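Local coordinates for protein FAD-binding oxidoreductase (Gulosibacter chungangensis, PDB 7PBG) that oxidises 4-ethylphenol with a covalently bound FAD, dehydrogenating the alkyl side chain, probably to give 4-vinylphenol, at residues A[287-293]-A[363-367]. Residues are numbered along the deposited sequence; the frame is centred on the assembly and turned at random.
Sequences CVSKREE and RASEL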
ATOM      1  N   CYS A 287     -11.686  26.426 -16.829  1.00 19.28           N
ATOM      2  CA  CYS A 287     -12.239  25.245 -17.507  1.00 19.26           C
ATOM      3  C   CYS A 287     -13.357  25.586 -18.478  1.00 19.38           C
ATOM      4  O   CYS A 287     -13.691  24.707 -19.304  1.00 20.30           O
ATOM      5  CB  CYS A 287     -12.676  24.195 -16.496  1.00 18.95           C
ATOM      6  SG  CYS A 287     -11.262  23.527 -15.582  1.00 22.07           S
ATOM      7  N   VAL A 288     -13.949  26.769 -18.385  1.00 20.30           N
ATOM      8  CA  VAL A 288     -15.168  27.133 -19.158  1.00 18.31           C
ATOM      9  C   VAL A 288     -15.046  28.514 -19.770  1.00 21.02           C
ATOM     10  O   VAL A 288     -16.014  28.957 -20.381  1.00 21.84           O
ATOM     11  CB  VAL A 288     -16.434  27.112 -18.300  1.00 18.90           C
ATOM     12  CG1 VAL A 288     -16.786  25.694 -17.905  1.00 20.25           C
ATOM     13  CG2 VAL A 288     -16.310  28.057 -17.119  1.00 19.11           C
ATOM     14  N   SER A 289     -13.874  29.119 -19.697  1.00 20.60           N
ATOM     15  CA  SER A 289     -13.696  30.485 -20.227  1.00 19.70           C
ATOM     16  C   SER A 289     -12.217  30.800 -20.383  1.00 20.59           C
ATOM     17  O   SER A 289     -11.395  30.109 -19.786  1.00 18.87           O
ATOM     18  CB  SER A 289     -14.371  31.473 -19.345  1.00 19.78           C
ATOM     19  OG  SER A 289     -13.665  31.598 -18.094  1.00 20.26           O
ATOM     20  N   LYS A 290     -11.937  31.917 -21.041  1.00 18.45           N
ATOM     21  CA  LYS A 290     -10.566  32.459 -21.223  1.00 20.19           C
ATOM     22  C   LYS A 290     -10.403  33.703 -20.347  1.00 19.45           C
ATOM     23  O   LYS A 290     -11.390  34.338 -19.966  1.00 18.09           O
ATOM     24  CB  LYS A 290     -10.337  32.845 -22.682  1.00 21.01           C
ATOM     25  CG  LYS A 290     -10.372  31.683 -23.647  1.00 23.90           C
ATOM     26  CD  LYS A 290      -9.898  32.071 -25.039  1.00 25.95           C
ATOM     27  CE  LYS A 290      -9.725  30.856 -25.928  1.00 28.56           C
ATOM     28  NZ  LYS A 290     -10.977  30.068 -25.979  1.00 30.97           N
ATOM     29  N   ARG A 291      -9.165  33.987 -19.990  1.00 19.54           N
ATOM     30  CA  ARG A 291      -8.831  35.043 -19.026  1.00 18.81           C
ATOM     31  C   ARG A 291      -9.441  36.373 -19.436  1.00 19.05           C
ATOM     32  O   ARG A 291      -9.943  37.097 -18.586  1.00 17.53           O
ATOM     33  CB  ARG A 291      -7.319  35.236 -19.028  1.00 18.80           C
ATOM     34  CG  ARG A 291      -6.812  35.956 -17.790  1.00 17.81           C
ATOM     35  CD  ARG A 291      -5.320  36.093 -17.856  1.00 18.15           C
ATOM     36  NE  ARG A 291      -4.709  36.497 -16.572  1.00 16.92           N
ATOM     37  CZ  ARG A 291      -4.454  37.736 -16.180  1.00 17.11           C
ATOM     38  NH1 ARG A 291      -4.740  38.771 -16.951  1.00 18.74           N
ATOM     39  NH2 ARG A 291      -3.893  37.934 -14.990  1.00 18.80           N
ATOM     40  N   GLU A 292      -9.362  36.705 -20.735  1.00 18.49           N
ATOM     41  CA  GLU A 292      -9.795  38.045 -21.216  1.00 19.74           C
ATOM     42  C   GLU A 292     -11.310  38.198 -21.058  1.00 19.42           C
ATOM     43  O   GLU A 292     -11.791  39.380 -21.108  1.00 20.72           O
ATOM     44  CB  GLU A 292      -9.343  38.255 -22.646  1.00 19.63           C
ATOM     45  CG  GLU A 292      -7.852  38.563 -22.691  1.00 20.68           C
ATOM     46  CD  GLU A 292      -7.340  38.840 -24.089  1.00 21.99           C
ATOM     47  OE1 GLU A 292      -6.441  39.700 -24.186  1.00 23.81           O
ATOM     48  OE2 GLU A 292      -7.860  38.224 -25.086  1.00 20.66           O
ATOM     49  N   GLU A 293     -12.055  37.105 -20.870  1.00 19.98           N
ATOM     50  CA  GLU A 293     -13.526  37.239 -20.647  1.00 18.22           C
ATOM     51  C   GLU A 293     -13.747  37.976 -19.336  1.00 19.70           C
ATOM     52  O   GLU A 293     -14.840  38.581 -19.136  1.00 21.06           O
ATOM     53  CB  GLU A 293     -14.237  35.891 -20.672  1.00 17.36           C
ATOM     54  CG  GLU A 293     -14.193  35.209 -22.033  1.00 18.99           C
ATOM     55  CD  GLU A 293     -14.837  33.840 -22.079  1.00 20.75           C
ATOM     56  OE1 GLU A 293     -14.215  32.885 -22.567  1.00 20.09           O
ATOM     57  OE2 GLU A 293     -16.031  33.747 -21.715  1.00 23.67           O
ATOM     58  N   ARG A 363     -22.811  27.401 -17.524  1.00 18.11           N
ATOM     59  CA  ARG A 363     -21.408  26.996 -17.322  1.00 19.66           C
ATOM     60  C   ARG A 363     -21.243  26.345 -15.945  1.00 19.61           C
ATOM     61  O   ARG A 363     -20.411  25.398 -15.832  1.00 18.59           O
ATOM     62  CB  ARG A 363     -20.439  28.150 -17.544  1.00 18.62           C
ATOM     63  CG  ARG A 363     -20.340  28.538 -19.009  1.00 19.04           C
ATOM     64  CD  ARG A 363     -19.645  29.863 -19.186  1.00 18.76           C
ATOM     65  NE  ARG A 363     -20.393  31.026 -18.668  1.00 18.00           N
ATOM     66  CZ  ARG A 363     -19.950  32.280 -18.723  1.00 17.74           C
ATOM     67  NH1 ARG A 363     -18.749  32.544 -19.222  1.00 18.64           N
ATOM     68  NH2 ARG A 363     -20.684  33.251 -18.237  1.00 20.74           N
ATOM     69  N   ALA A 364     -22.001  26.758 -14.931  1.00 19.22           N
ATOM     70  CA  ALA A 364     -21.938  26.066 -13.617  1.00 19.68           C
ATOM     71  C   ALA A 364     -22.316  24.592 -13.842  1.00 19.32           C
ATOM     72  O   ALA A 364     -21.714  23.664 -13.245  1.00 18.90           O
ATOM     73  CB  ALA A 364     -22.870  26.696 -12.597  1.00 19.17           C
ATOM     74  N   SER A 365     -23.344  24.354 -14.658  1.00 18.51           N
ATOM     75  CA  SER A 365     -23.823  22.975 -14.889  1.00 20.28           C
ATOM     76  C   SER A 365     -22.774  22.158 -15.654  1.00 19.44           C
ATOM     77  O   SER A 365     -22.631  20.966 -15.407  1.00 20.03           O
ATOM     78  CB  SER A 365     -25.166  22.931 -15.531  1.00 20.40           C
ATOM     79  OG  SER A 365     -25.073  23.120 -16.931  1.00 19.82           O
ATOM     80  N   GLU A 366     -21.990  22.809 -16.498  1.00 19.33           N
ATOM     81  CA  GLU A 366     -20.938  22.150 -17.283  1.00 21.44           C
ATOM     82  C   GLU A 366     -19.829  21.750 -16.328  1.00 18.50           C
ATOM     83  O   GLU A 366     -19.267  20.622 -16.450  1.00 19.39           O
ATOM     84  CB  GLU A 366     -20.474  23.132 -18.351  1.00 22.03           C
ATOM     85  CG  GLU A 366     -19.475  22.574 -19.342  1.00 28.76           C
ATOM     86  CD  GLU A 366     -18.850  23.637 -20.230  1.00 30.37           C
ATOM     87  OE1 GLU A 366     -19.543  24.721 -20.408  1.00 32.65           O
ATOM     88  OE2 GLU A 366     -17.648  23.432 -20.700  1.00 27.18           O
ATOM     89  N   LEU A 367     -19.518  22.648 -15.406  1.00 17.94           N
ATOM     90  CA  LEU A 367     -18.438  22.370 -14.421  1.00 18.25           C
ATOM     91  C   LEU A 367     -18.824  21.214 -13.526  1.00 19.37           C
ATOM     92  O   LEU A 367     -18.029  20.262 -13.355  1.00 20.27           O
ATOM     93  CB  LEU A 367     -18.177  23.630 -13.626  1.00 18.68           C
ATOM     94  CG  LEU A 367     -17.431  24.722 -14.383  1.00 20.30           C
ATOM     95  CD1 LEU A 367     -17.537  26.035 -13.624  1.00 21.08           C
ATOM     96  CD2 LEU A 367     -15.973  24.335 -14.617  1.00 21.16           C
TER
HETATM   97  O   HOH W   1     -14.686  24.276 -21.515  1.00 34.46           O
HETATM   98  O   HOH W   2     -17.162  31.255 -21.328  1.00 21.08           O
HETATM   99  O   HOH W   3     -17.868  27.344 -21.849  1.00 41.62           O
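Val288 of helix 281-288 lies against the first turn of helix 363-375, and its two methyls do unequal work. CG1 goes deepest, 3.6 Å from Leu367 CD2, and the same methyl lies against the carboxylate of Glu366, whose CD, OE1 and OE2 are all at nearly equal range. Cys287 CB also touches Leu367 CD2, 3.8 Å away, so that one leucine methyl serves both residues.

Arg363 runs outward along this surface. Its CB is only brushed by Val288 CG2, at 4.2 Å, and CD passes Val288 O. The chain then bends at chi3 (-67°), which carries the guanidinium over toward Glu293. NH1 stands 3.9 Å from Glu293 OE2, a long salt bridge, with OE2 at the edge of the guanidinium and the two planes only 7° apart. A water closes the gap: it accepts from Arg363 NH1 at 2.9 Å and donates to both Glu293 OE2 and Val288 O. The other oxygen of that carboxylate, OE1, takes the backbone N of Lys290 at 2.9 Å, met from above the carboxylate plane, which helps fix the acid within its own turn.

Glu366 reaches back with CG anti to its backbone N (chi1 -175°). His382 hydrogen-bonds its OE2 directly, while a second water on Val288 O reaches OE1 weakly. Leu313 of helix 303-313 also packs on Val288 and Arg363.

The Cys287 side chain is about 7 Å from the flavin cofactor. Residues of helix 281-288 thus meet the first turn of helix 363-375 in an apolar patch edged by water-bridged polar groups. It joins two helical connections between strands of the eight-stranded antiparallel sheet, the substrate (cap) domain of the vanillyl-alcohol oxidase/PCMH flavoprotein fold.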